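Local atomic coordinates of class I SAM-dependent methyltransferase (Silicibacter pomeroyi DSS-3, PDB entry 3CVO), a protein that is of unknown function but probably transfers a methyl group from S-adenosylmethionine to a substrate not yet identified. Residues A[122-128]-A[145-151]; A[131-135]-A[198-202]. One frame throughout, in Å; residues are numbered along the deposited sequence. Where two conformers were deposited one is given.

Contact 1: residues A[122-128]-A[145-151]; sequences HPDVVLV and TRPVTLL. With EDO (1,2-ethanediol), chain J.
Strands 125-128 and 148-151 run side by side in the same direction, their axes 4.7 Å apart and crossing at -18°, with Val125 opposite Thr149, Val126 opposite Leu150 and Leu127 opposite Leu151. Parallel-sheet hydrogen bonds zip them together: Thr149 N to Asp124 O (3.2 Å), Val126 N to Thr149 O (2.8 Å), Leu151 N to Val126 O (2.7 Å) and Val128 N to Leu151 O (2.8 Å). On one face, the Leu151 side chain (m, t) fills the hollow between its neighbours: its CG lies 4.3 Å from Val125 CG2, while Leu127 CD1 reaches back to Leu151 CB at 3.9 Å. Tyr28, Leu24 and Ala27 of helix 18-30 cover this layer. On the other face, Leu150 CD1 wedges between Val126 CG1 (4.0 Å) and Val128 CG2 (3.8 Å), and Thr140 of helix 133-143 packs over Val126 and Leu150. Before the strands the chains splay, and side chains fill the gap. The His122 ring (chi1 t) bridges it, accepting a hydrogen bond from Thr145 N at NE2 (3.0 Å) and giving one from ND1 to Pro123 O (2.7 Å). Arg146 CG sits over the ring face, 3.8 Å from its centroid in a CH-pi contact, and Val148 CG1 nudges its edge at CE1 (3.6 Å). Arg146 (chi1 p, then t, t) turns its guanidinium at chi4 (80°), so that NH1 (3.0 Å) and NH2 (2.9 Å) both donate to Asp124 OD1 in a salt bridge; Asp124 OD2 accepts hydrogen bonds from Glu32 N and Val33 N. With helix 133-143 as connection, the pair forms a beta-alpha-beta unit of the Rossmann-like methyltransferase sheet.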
loop_
_atom_site.group_PDB
_atom_site.type_symbol
_atom_site.label_atom_id
_atom_site.label_comp_id
_atom_site.label_asym_id
_atom_site.label_seq_id
_atom_site.Cartn_x
_atom_site.Cartn_y
_atom_site.Cartn_z
ATOM N N HIS A 122 -0.251 -14.220 17.647
ATOM C CA HIS A 122 -0.606 -12.820 17.884
ATOM C C HIS A 122 0.247 -12.256 19.025
ATOM O O HIS A 122 0.292 -12.805 20.124
ATOM C CB HIS A 122 -2.098 -12.645 18.248
ATOM C CG HIS A 122 -2.597 -11.244 18.109
ATOM N ND1 HIS A 122 -2.136 -10.195 18.883
ATOM C CD2 HIS A 122 -3.565 -10.727 17.314
ATOM C CE1 HIS A 122 -2.780 -9.088 18.539
ATOM N NE2 HIS A 122 -3.637 -9.383 17.580
ATOM N N PRO A 123 0.902 -11.130 18.772
ATOM C CA PRO A 123 1.760 -10.542 19.806
ATOM C C PRO A 123 0.961 -9.919 20.898
ATOM O O PRO A 123 -0.222 -9.569 20.716
ATOM C CB PRO A 123 2.559 -9.455 19.063
ATOM C CG PRO A 123 2.225 -9.563 17.671
ATOM C CD PRO A 123 1.070 -10.497 17.460
ATOM N N ASP A 124 1.630 -9.822 22.037
ATOM C CA ASP A 124 1.154 -9.062 23.190
ATOM C C ASP A 124 1.853 -7.726 23.256
ATOM O O ASP A 124 1.275 -6.743 23.670
ATOM C CB ASP A 124 1.433 -9.837 24.450
ATOM C CG ASP A 124 0.696 -11.167 24.477
ATOM O OD1 ASP A 124 -0.510 -11.145 24.181
ATOM O OD2 ASP A 124 1.314 -12.212 24.778
ATOM N N VAL A 125 3.120 -7.729 22.849
ATOM C CA VAL A 125 3.934 -6.506 22.743
ATOM C C VAL A 125 4.660 -6.478 21.420
ATOM O O VAL A 125 5.097 -7.491 20.900
ATOM C CB VAL A 125 4.961 -6.356 23.935
ATOM C CG1 VAL A 125 6.056 -7.417 23.855
ATOM C CG2 VAL A 125 5.588 -4.977 23.922
ATOM N N VAL A 126 4.717 -5.285 20.842
ATOM C CA VAL A 126 5.508 -5.023 19.630
ATOM C C VAL A 126 6.518 -3.935 19.903
ATOM O O VAL A 126 6.211 -2.846 20.425
ATOM C CB VAL A 126 4.624 -4.591 18.417
ATOM C CG1 VAL A 126 5.482 -4.246 17.148
ATOM C CG2 VAL A 126 3.574 -5.682 18.123
ATOM N N LEU A 127 7.745 -4.233 19.526
ATOM C CA LEU A 127 8.810 -3.235 19.579
ATOM C C LEU A 127 9.205 -2.762 18.187
ATOM O O LEU A 127 9.536 -3.548 17.325
ATOM C CB LEU A 127 10.059 -3.821 20.246
ATOM C CG LEU A 127 11.297 -2.911 20.213
ATOM C CD1 LEU A 127 11.061 -1.612 21.045
ATOM C CD2 LEU A 127 12.582 -3.635 20.682
ATOM N N VAL A 128 9.109 -1.452 18.007
ATOM C CA VAL A 128 9.494 -0.788 16.768
ATOM C C VAL A 128 10.893 -0.172 16.964
ATOM O O VAL A 128 11.076 0.870 17.620
ATOM C CB VAL A 128 8.423 0.220 16.274
ATOM C CG1 VAL A 128 8.941 1.048 15.084
ATOM C CG2 VAL A 128 7.116 -0.518 15.903
ATOM N N THR A 145 -5.756 -8.060 15.876
ATOM C CA THR A 145 -7.167 -8.392 16.117
ATOM C C THR A 145 -7.597 -8.269 17.556
ATOM O O THR A 145 -8.777 -8.373 17.858
ATOM C CB THR A 145 -7.535 -9.786 15.553
ATOM O OG1 THR A 145 -6.653 -10.786 16.101
ATOM C CG2 THR A 145 -7.409 -9.770 14.006
ATOM N N ARG A 146 -6.641 -7.988 18.425
ATOM C CA ARG A 146 -6.887 -7.587 19.824
ATOM C C ARG A 146 -5.802 -6.554 20.253
ATOM O O ARG A 146 -4.777 -6.408 19.572
ATOM C CB ARG A 146 -6.873 -8.833 20.715
ATOM C CG ARG A 146 -5.560 -9.569 20.747
ATOM C CD ARG A 146 -5.646 -10.753 21.743
ATOM N NE ARG A 146 -4.451 -11.601 21.671
ATOM C CZ ARG A 146 -3.290 -11.314 22.251
ATOM N NH1 ARG A 146 -3.130 -10.210 22.964
ATOM N NH2 ARG A 146 -2.288 -12.140 22.115
ATOM N N PRO A 147 -6.040 -5.807 21.340
ATOM C CA PRO A 147 -5.113 -4.754 21.737
ATOM C C PRO A 147 -3.736 -5.273 22.065
ATOM O O PRO A 147 -3.572 -6.388 22.568
ATOM C CB PRO A 147 -5.751 -4.160 22.987
ATOM C CG PRO A 147 -7.178 -4.428 22.812
ATOM C CD PRO A 147 -7.266 -5.778 22.155
ATOM N N VAL A 148 -2.762 -4.449 21.721
ATOM C CA VAL A 148 -1.353 -4.659 22.098
ATOM C C VAL A 148 -0.695 -3.406 22.671
ATOM O O VAL A 148 -1.190 -2.266 22.545
ATOM C CB VAL A 148 -0.511 -5.192 20.924
ATOM C CG1 VAL A 148 -1.150 -6.432 20.319
ATOM C CG2 VAL A 148 -0.280 -4.127 19.858
ATOM N N THR A 149 0.419 -3.645 23.358
ATOM C CA THR A 149 1.371 -2.585 23.665
ATOM C C THR A 149 2.379 -2.512 22.555
ATOM O O THR A 149 2.918 -3.523 22.108
ATOM C CB THR A 149 2.117 -2.842 24.993
ATOM O OG1 THR A 149 1.163 -2.856 26.040
ATOM C CG2 THR A 149 3.181 -1.754 25.267
ATOM N N LEU A 150 2.584 -1.293 22.083
ATOM C CA LEU A 150 3.644 -0.989 21.104
ATOM C C LEU A 150 4.625 -0.023 21.706
ATOM O O LEU A 150 4.288 1.010 22.263
ATOM C CB LEU A 150 3.062 -0.481 19.762
ATOM C CG LEU A 150 4.135 -0.337 18.671
ATOM C CD1 LEU A 150 3.586 -0.783 17.302
ATOM C CD2 LEU A 150 4.722 1.049 18.571
ATOM N N LEU A 151 5.890 -0.409 21.657
ATOM C CA LEU A 151 6.981 0.428 22.132
ATOM C C LEU A 151 7.748 0.933 20.913
ATOM O O LEU A 151 8.185 0.159 20.062
ATOM C CB LEU A 151 7.923 -0.367 23.042
ATOM C CG LEU A 151 7.339 -1.100 24.256
ATOM C CD1 LEU A 151 8.396 -1.937 24.974
ATOM C CD2 LEU A 151 6.602 -0.106 25.199
HETATM C C1 EDO J . -2.631 -16.541 18.865
HETATM O O1 EDO J . -2.672 -16.318 17.443
HETATM C C2 EDO J . -1.820 -17.791 19.189
HETATM O O2 EDO J . -1.118 -17.579 20.425
HETATM O O HOH W 1 -0.671 -14.824 21.257
#

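Contact 2: residues A[131-135]-A[198-202]; sequences RFRVG and TMTSP
Residues 131-135 turn from loop into helix 133-143, with Phe132 at the N-cap position in a left-handed conformation (phi/psi 45/47), while 198-202 leave the end of helix 192-199 and run to the C-terminus. The backbones come close at two places, Phe132 CA to Pro202 CA 4.3 Å and Gly135 CA to Thr198 CA 4.5 Å. At the second, Gly135 CA lies 3.5 Å from Thr198 O, where a CB would clash with that oxygen. Water 3 joins Gly135 N (3.1 Å) to Thr198 O (2.6 Å) and Ser201 O (3.2 Å). The terminal carboxylate oxygen Pro202 OXT accepts a hydrogen bond from Phe132 N (2.9 Å), forms a salt bridge with Arg131 NH1 (2.7 Å) and reaches Arg133 N through water 2. The Phe132 ring (chi1 m) lies against the last residues: Pro202 CA sits over its face, 3.6 Å from the centroid, in a CH-pi contact, and CD1 is 3.2 Å from Ser201 O. Tyr107 and Tyr110 also meet this ring. Val134 CG1 touches Thr198 CG2 at 3.6 Å, and the selenomethionine Met199 brings CE to 3.2 Å from Gly135 O. The C-terminal tail thus packs on the N-terminal end of helix 133-143 of the Rossmann-like fold, its carboxylate at the first turn.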
loop_
_atom_site.group_PDB
_atom_site.type_symbol
_atom_site.label_atom_id
_atom_site.label_comp_id
_atom_site.label_asym_id
_atom_site.label_seq_id
_atom_site.Cartn_x
_atom_site.Cartn_y
_atom_site.Cartn_z
ATOM N N ARG A 131 13.892 -0.607 10.874
ATOM C CA ARG A 131 13.667 0.244 9.708
ATOM C C ARG A 131 12.161 0.428 9.493
ATOM O O ARG A 131 11.356 -0.214 10.134
ATOM C CB ARG A 131 14.276 -0.374 8.463
ATOM C CG ARG A 131 15.811 -0.567 8.527
ATOM C CD ARG A 131 16.533 0.758 8.412
ATOM N NE ARG A 131 16.798 1.299 9.729
ATOM C CZ ARG A 131 16.607 2.560 10.070
ATOM N NH1 ARG A 131 16.113 3.417 9.195
ATOM N NH2 ARG A 131 16.896 2.955 11.299
ATOM N N PHE A 132 11.813 1.292 8.572
ATOM C CA PHE A 132 10.412 1.587 8.263
ATOM C C PHE A 132 9.592 1.773 9.514
ATOM O O PHE A 132 8.475 1.231 9.589
ATOM C CB PHE A 132 9.744 0.489 7.460
ATOM C CG PHE A 132 10.493 0.096 6.229
ATOM C CD1 PHE A 132 10.293 0.764 5.037
ATOM C CD2 PHE A 132 11.408 -0.929 6.272
ATOM C CE1 PHE A 132 11.018 0.414 3.873
ATOM C CE2 PHE A 132 12.136 -1.297 5.114
ATOM C CZ PHE A 132 11.918 -0.608 3.909
ATOM N N ARG A 133 10.087 2.558 10.461
ATOM C CA ARG A 133 9.461 2.578 11.816
ATOM C C ARG A 133 7.976 2.969 11.784
ATOM O O ARG A 133 7.116 2.332 12.404
ATOM C CB ARG A 133 10.216 3.467 12.784
ATOM C CG ARG A 133 11.566 2.883 13.114
ATOM C CD ARG A 133 12.227 3.470 14.325
ATOM N NE ARG A 133 13.515 2.833 14.472
ATOM C CZ ARG A 133 14.351 2.978 15.494
ATOM N NH1 ARG A 133 14.062 3.736 16.550
ATOM N NH2 ARG A 133 15.491 2.323 15.441
ATOM N N VAL A 134 7.673 4.060 11.095
ATOM C CA VAL A 134 6.252 4.452 10.941
ATOM C C VAL A 134 5.415 3.349 10.291
ATOM O O VAL A 134 4.324 3.012 10.764
ATOM C CB VAL A 134 6.068 5.833 10.257
ATOM C CG1 VAL A 134 4.543 6.094 10.001
ATOM C CG2 VAL A 134 6.688 6.907 11.129
ATOM N N GLY A 135 5.971 2.719 9.276
ATOM C CA GLY A 135 5.297 1.658 8.547
ATOM C C GLY A 135 4.986 0.455 9.434
ATOM O O GLY A 135 3.932 -0.138 9.337
ATOM N N THR A 198 4.609 5.049 3.840
ATOM C CA THR A 198 5.219 4.649 5.146
ATOM C C THR A 198 5.828 3.242 5.048
ATOM O O THR A 198 6.840 2.951 5.672
ATOM C CB THR A 198 4.286 4.682 6.351
ATOM O OG1 THR A 198 3.299 3.651 6.234
ATOM C CG2 THR A 198 3.597 6.059 6.520
HETATM N N MSE A 199 5.210 2.418 4.205
HETATM C CA MSE A 199 5.611 0.981 4.005
HETATM C C MSE A 199 6.843 0.854 3.126
HETATM O O MSE A 199 7.438 -0.216 3.011
HETATM C CB MSE A 199 4.489 0.132 3.352
HETATM C CG MSE A 199 3.246 -0.083 4.190
HETATM SE SE MSE A 199 3.483 -0.637 6.094
HETATM C CE MSE A 199 1.956 0.248 6.900
ATOM N N THR A 200 7.214 1.963 2.512
ATOM C CA THR A 200 8.291 1.976 1.469
ATOM C C THR A 200 9.334 3.043 1.732
ATOM O O THR A 200 10.150 3.345 0.894
ATOM C CB THR A 200 7.709 2.151 0.049
ATOM O OG1 THR A 200 7.013 3.410 -0.027
ATOM C CG2 THR A 200 6.710 0.980 -0.328
ATOM N N SER A 201 9.344 3.570 2.960
ATOM C CA SER A 201 10.351 4.515 3.396
ATOM C C SER A 201 11.222 3.915 4.530
ATOM O O SER A 201 10.773 3.879 5.674
ATOM C CB SER A 201 9.641 5.770 3.944
ATOM O OG SER A 201 8.969 6.464 2.909
ATOM N N PRO A 202 12.452 3.467 4.229
ATOM C CA PRO A 202 13.259 2.725 5.235
ATOM C C PRO A 202 13.658 3.561 6.457
ATOM O O PRO A 202 13.782 4.780 6.284
ATOM C CB PRO A 202 14.528 2.304 4.459
ATOM C CG PRO A 202 14.277 2.557 3.054
ATOM C CD PRO A 202 13.060 3.445 2.889
ATOM O OXT PRO A 202 13.905 3.079 7.605
HETATM O O HOH W 2 12.412 4.263 9.790
HETATM O O HOH W 3 8.233 4.050 7.573
#

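Overall arrangement
Contact 1 pairs the two strands of a beta-alpha-beta unit, and contact 2 joins the start of that unit's helix to the C-terminal tail. Strand 125-128 of contact 1 leads through a short turn into residues 131-135 of contact 2, which open helix 133-143; that helix then returns the chain to strand 148-152. Their centres are about 17 Å apart, but they touch where Val128 CG1 lies 3.5 Å from Arg133 O. Contact 1 thus builds the middle of the sheet. In class I methyltransferases the cofactor generally binds at the C-terminal ends of the parallel strands, the end of strand 125-128 from which contact 2 follows. No cofactor is present among these coordinates.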